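Local coordinates for protein 2,5-dihydroxypyridine 5,6-dioxygenase (Pseudomonas putida KT2440, PDB 7CUP) that catalyses the iron-dependent, dioxygen-consuming ring cleavage of 2,5-dihydroxypyridine between carbons 5 and 6, giving N-formylmaleamate in aerobic nicotinate degradation, at residues 175-180 with 190-195; 12-17 with 131-136. One frame throughout, in Å; residues are numbered along the deposited sequence.

Contact 1: residues 175-180 with 190-195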
# COMPACT_ATOMS: atom_id res chain seq x y z
N VAL A 175 -9.21 21.78 -35.79
CA VAL A 175 -9.09 21.56 -34.32
C VAL A 175 -7.63 21.76 -33.94
O VAL A 175 -6.76 21.28 -34.68
CB VAL A 175 -9.64 20.19 -33.91
CG1 VAL A 175 -9.37 19.88 -32.44
CG2 VAL A 175 -11.12 20.09 -34.20
N THR A 176 -7.40 22.49 -32.86
CA THR A 176 -6.05 22.71 -32.27
C THR A 176 -5.92 21.98 -30.92
O THR A 176 -6.93 21.82 -30.21
CB THR A 176 -5.79 24.21 -32.09
OG1 THR A 176 -6.67 24.72 -31.09
CG2 THR A 176 -5.98 24.95 -33.39
N GLU A 177 -4.70 21.54 -30.61
CA GLU A 177 -4.28 21.11 -29.26
C GLU A 177 -3.00 21.87 -28.95
O GLU A 177 -2.04 21.63 -29.68
CB GLU A 177 -4.08 19.59 -29.22
CG GLU A 177 -5.24 18.78 -29.74
CD GLU A 177 -5.14 17.29 -29.50
OE1 GLU A 177 -4.29 16.89 -28.70
OE2 GLU A 177 -5.93 16.53 -30.09
N TYR A 178 -2.99 22.78 -27.95
CA TYR A 178 -1.81 23.59 -27.50
C TYR A 178 -1.51 23.38 -26.00
O TYR A 178 -0.61 24.06 -25.46
CB TYR A 178 -1.97 25.09 -27.80
CG TYR A 178 -3.28 25.74 -27.37
CD1 TYR A 178 -3.51 26.08 -26.04
CD2 TYR A 178 -4.27 26.07 -28.29
CE1 TYR A 178 -4.69 26.67 -25.63
CE2 TYR A 178 -5.46 26.67 -27.89
CZ TYR A 178 -5.68 26.98 -26.55
OH TYR A 178 -6.83 27.60 -26.13
N GLY A 179 -2.21 22.45 -25.34
CA GLY A 179 -1.74 21.89 -24.05
C GLY A 179 -2.51 22.37 -22.83
O GLY A 179 -2.15 21.95 -21.71
N TYR A 180 -3.51 23.24 -22.97
CA TYR A 180 -4.24 23.75 -21.78
C TYR A 180 -5.67 24.10 -22.17
O TYR A 180 -5.94 24.28 -23.39
CB TYR A 180 -3.40 24.82 -21.06
CG TYR A 180 -3.05 26.09 -21.80
CD1 TYR A 180 -1.86 26.23 -22.50
CD2 TYR A 180 -3.88 27.22 -21.72
CE1 TYR A 180 -1.53 27.42 -23.14
CE2 TYR A 180 -3.55 28.42 -22.35
CZ TYR A 180 -2.37 28.52 -23.06
OH TYR A 180 -2.06 29.71 -23.66
N TRP A 190 -2.57 18.06 -22.22
CA TRP A 190 -1.18 18.26 -21.80
C TRP A 190 -0.46 16.91 -21.84
O TRP A 190 -0.83 16.04 -21.05
CB TRP A 190 -1.23 18.86 -20.41
CG TRP A 190 0.11 18.94 -19.75
CD1 TRP A 190 1.36 18.91 -20.30
CD2 TRP A 190 0.28 19.06 -18.35
NE1 TRP A 190 2.30 19.03 -19.31
CE2 TRP A 190 1.66 19.11 -18.11
CE3 TRP A 190 -0.62 19.09 -17.29
CZ2 TRP A 190 2.18 19.25 -16.82
CZ3 TRP A 190 -0.11 19.22 -16.02
CH2 TRP A 190 1.26 19.32 -15.80
N PRO A 191 0.51 16.64 -22.75
CA PRO A 191 1.09 17.60 -23.70
C PRO A 191 0.60 17.49 -25.15
O PRO A 191 0.06 16.44 -25.52
CB PRO A 191 2.54 17.13 -23.72
CG PRO A 191 2.40 15.61 -23.72
CD PRO A 191 1.13 15.33 -22.95
N SER A 192 0.81 18.54 -25.96
CA SER A 192 0.43 18.56 -27.39
C SER A 192 1.17 19.71 -28.08
O SER A 192 2.38 19.88 -27.81
CB SER A 192 -1.07 18.59 -27.57
OG SER A 192 -1.68 19.72 -26.95
N GLY A 193 0.50 20.45 -28.98
CA GLY A 193 1.18 21.42 -29.85
C GLY A 193 1.05 21.04 -31.32
O GLY A 193 2.09 20.92 -31.97
N PHE A 194 -0.17 20.87 -31.83
CA PHE A 194 -0.43 20.53 -33.26
C PHE A 194 -1.89 20.84 -33.62
O PHE A 194 -2.68 21.34 -32.77
CB PHE A 194 -0.07 19.06 -33.53
CG PHE A 194 -0.86 18.04 -32.76
CD1 PHE A 194 -0.56 17.75 -31.42
CD2 PHE A 194 -1.86 17.30 -33.38
CE1 PHE A 194 -1.28 16.79 -30.73
CE2 PHE A 194 -2.56 16.32 -32.68
CZ PHE A 194 -2.28 16.08 -31.35
N LEU A 195 -2.25 20.56 -34.86
CA LEU A 195 -3.59 20.90 -35.40
C LEU A 195 -3.91 19.97 -36.57
O LEU A 195 -2.98 19.37 -37.15
CB LEU A 195 -3.62 22.40 -35.76
CG LEU A 195 -3.14 22.80 -37.16
CD1 LEU A 195 -3.62 24.21 -37.53
CD2 LEU A 195 -1.62 22.74 -37.23
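Glu177 and Phe194 form an antiparallel hydrogen-bonded pair. Glu177 N donates to Phe194 O at 3.0 Å, almost straight at 177°. Phe194 N donates back to Glu177 O at 2.9 Å. The same oxygen takes a second donor: Gly193 N lies 2.9 Å from Glu177 O, well above the carbonyl plane, and this bond is more bent. Two N-H groups thus grip one carbonyl. At the backbone angles of Gly193 a CB would be jammed against the carbonyl oxygen of Ser192, which calls for glycine. One step along, Thr176 and Leu195 make a non-hydrogen-bonded pair, and Leu195 CA approaches Val175 O in a CA-H...O contact of 3.3 Å.

The side chains of Glu177 and Phe194 lie side by side and point the same way. Glu177 CB sits over one face of the ring, toward its rim. The carboxylate is turned 45° to the ring, with Glu177 OE1 3.4 Å from Phe194 CZ. Ser192 packs against the base of Glu177, its OG 3.3 Å from Glu177 CB; that hydroxyl is hydrogen-bonded to His189 O. An alanine in place of Glu177 would probably open a gap beside the tip of the Phe194 ring and let the ring shift. Further on, Gly179 O rests 3.5 Å from Trp190 CB; the peptide bond from Trp190 to Pro191 is cis.

Met290 and Ala294 of helix 290-294 also touch Phe194, whose side chain is about 8 Å from the bound iron. The doubled pairing at Glu177 is a G1 beta bulge, at the start of an antiparallel sheet that also carries the iron ligands His265, Ser302 and Asp320.

Contact 2: residues 12-17 with 131-136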
# COMPACT_ATOMS: atom_id res chain seq x y z
N PHE A 12 1.40 21.27 -12.19
CA PHE A 12 -0.08 21.30 -12.29
C PHE A 12 -0.58 22.70 -11.90
O PHE A 12 -1.56 23.19 -12.52
CB PHE A 12 -0.76 20.20 -11.48
CG PHE A 12 -1.07 18.96 -12.30
CD1 PHE A 12 -0.12 17.98 -12.49
CD2 PHE A 12 -2.31 18.81 -12.91
CE1 PHE A 12 -0.41 16.85 -13.25
CE2 PHE A 12 -2.60 17.69 -13.67
CZ PHE A 12 -1.65 16.70 -13.83
N GLU A 13 0.06 23.38 -10.95
CA GLU A 13 -0.31 24.79 -10.66
C GLU A 13 -0.12 25.63 -11.93
O GLU A 13 -1.03 26.42 -12.24
CB GLU A 13 0.51 25.40 -9.53
CG GLU A 13 0.20 24.74 -8.22
CD GLU A 13 1.10 25.19 -7.09
OE1 GLU A 13 1.02 26.39 -6.75
OE2 GLU A 13 1.85 24.32 -6.54
N HIS A 14 1.01 25.49 -12.63
CA HIS A 14 1.31 26.25 -13.87
C HIS A 14 0.22 26.01 -14.93
O HIS A 14 -0.38 26.99 -15.43
CB HIS A 14 2.72 25.92 -14.38
CG HIS A 14 2.97 26.45 -15.76
ND1 HIS A 14 3.38 27.74 -15.98
CD2 HIS A 14 2.92 25.85 -16.97
CE1 HIS A 14 3.55 27.94 -17.27
NE2 HIS A 14 3.27 26.79 -17.90
N VAL A 15 -0.09 24.75 -15.21
CA VAL A 15 -1.04 24.38 -16.30
C VAL A 15 -2.47 24.75 -15.88
O VAL A 15 -3.21 25.19 -16.75
CB VAL A 15 -0.86 22.90 -16.70
CG1 VAL A 15 -1.86 22.48 -17.77
CG2 VAL A 15 0.59 22.67 -17.18
N LEU A 16 -2.87 24.58 -14.61
CA LEU A 16 -4.22 24.98 -14.14
C LEU A 16 -4.38 26.53 -14.20
O LEU A 16 -5.42 26.98 -14.63
CB LEU A 16 -4.44 24.46 -12.73
CG LEU A 16 -4.59 22.94 -12.59
CD1 LEU A 16 -4.95 22.62 -11.15
CD2 LEU A 16 -5.62 22.35 -13.53
N LYS A 17 -3.33 27.28 -13.87
CA LYS A 17 -3.30 28.76 -14.05
C LYS A 17 -3.51 29.12 -15.53
O LYS A 17 -4.42 29.91 -15.82
CB LYS A 17 -2.00 29.34 -13.49
CG LYS A 17 -2.21 30.26 -12.30
CD LYS A 17 -0.96 30.91 -11.76
CE LYS A 17 -0.47 30.23 -10.51
NZ LYS A 17 0.91 30.64 -10.16
N ARG A 131 8.74 17.75 -19.91
CA ARG A 131 9.52 18.07 -21.13
C ARG A 131 8.66 18.89 -22.10
O ARG A 131 9.25 19.70 -22.81
CB ARG A 131 10.02 16.77 -21.79
CG ARG A 131 10.85 16.98 -23.05
CD ARG A 131 11.61 15.73 -23.45
NE ARG A 131 10.84 14.48 -23.47
CZ ARG A 131 10.07 14.07 -24.46
NH1 ARG A 131 9.86 14.86 -25.51
NH2 ARG A 131 9.46 12.91 -24.37
N MET A 132 7.34 18.66 -22.18
CA MET A 132 6.43 19.47 -23.03
C MET A 132 5.46 20.28 -22.15
O MET A 132 4.30 20.40 -22.50
CB MET A 132 5.71 18.58 -24.04
CG MET A 132 6.67 17.99 -25.02
SD MET A 132 5.96 16.81 -26.13
CE MET A 132 6.00 15.30 -25.15
N LEU A 133 5.93 20.83 -21.05
CA LEU A 133 5.12 21.73 -20.18
C LEU A 133 4.58 22.88 -21.03
O LEU A 133 5.35 23.55 -21.72
CB LEU A 133 6.01 22.27 -19.07
CG LEU A 133 5.28 23.08 -18.00
CD1 LEU A 133 4.39 22.17 -17.16
CD2 LEU A 133 6.28 23.82 -17.15
N PRO A 134 3.25 23.08 -21.07
CA PRO A 134 2.67 24.04 -22.00
C PRO A 134 3.07 25.51 -21.75
O PRO A 134 3.35 25.90 -20.62
CB PRO A 134 1.16 23.83 -21.82
CG PRO A 134 1.03 22.45 -21.26
CD PRO A 134 2.24 22.26 -20.39
N THR A 135 3.13 26.29 -22.85
CA THR A 135 3.49 27.74 -22.90
C THR A 135 2.41 28.51 -23.66
O THR A 135 1.80 27.95 -24.58
CB THR A 135 4.88 27.97 -23.51
OG1 THR A 135 4.89 27.55 -24.88
CG2 THR A 135 5.98 27.28 -22.74
N GLU A 136 2.15 29.75 -23.26
CA GLU A 136 1.35 30.74 -24.03
C GLU A 136 1.91 30.83 -25.46
O GLU A 136 1.13 30.92 -26.39
CB GLU A 136 1.38 32.09 -23.31
CG GLU A 136 0.93 31.98 -21.86
CD GLU A 136 0.37 33.22 -21.17
OE1 GLU A 136 -0.65 33.73 -21.62
OE2 GLU A 136 0.93 33.61 -20.14
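His14 reaches out from helix 5-18 and donates through NE2 to the backbone carbonyl of Pro134. The NE2 to Pro134 O distance is 2.9 Å and the angle at the hydrogen is 165°. The oxygen lies at the edge of the imidazole, only 2° out of its plane. The donor sits nearly in line with the C=O bond. His14 holds CG anti to the backbone N (chi1 169°), which sends the ring out from the helix toward the loop. The bond to Pro134 fixes how the ring is turned, since rotation about chi2 would carry NE2 off the oxygen.

Leu133 packs against the CD2 corner of the same ring. His14 CD2 is 3.8 Å from Leu133 CG, and both methyls of the leucine are close to that carbon as well. The two side chains cross obliquely. Leu133 also keeps CG anti to its backbone N, which brings the branch point up against His14 CD2.

The loop joins helix 126-131 to helix 136-151. Met132 is the first residue to leave the helical conformation. Thr135 is the N-cap of the next helix, and its OG1 accepts from Asp138 N.

Val15, next to His14 on the helix, uses one methyl for both loop residues. Val15 CG2 is 3.6 Å from Pro134 CD and 3.8 Å from Leu133 CD1. The valine crosses the proline at about a right angle but slides past the leucine in the opposite direction. Pro134 also packs on Trp190, and Leu133 on Met11 of the same helix 5-18.

Contact 1 lies deep in the chain, its centre about 8 Å from the centre of the chain; contact 2 is partly buried, its centre about 18 Å from that point. Contact 1 pairs two strands by backbone hydrogen bonds near the iron site. Contact 2 joins a helix to an interhelical loop through a side chain to backbone bond and apolar packing, away from the annotated sites. They hold different segments, but their centres are only about 12 Å apart and they touch. Pro134 CG of contact 2 packs 3.2 Å from Gly179 O of contact 1, and Pro191 meets Met132. Trp190 of contact 1 also meets the ring of Phe12, on the helix of contact 2.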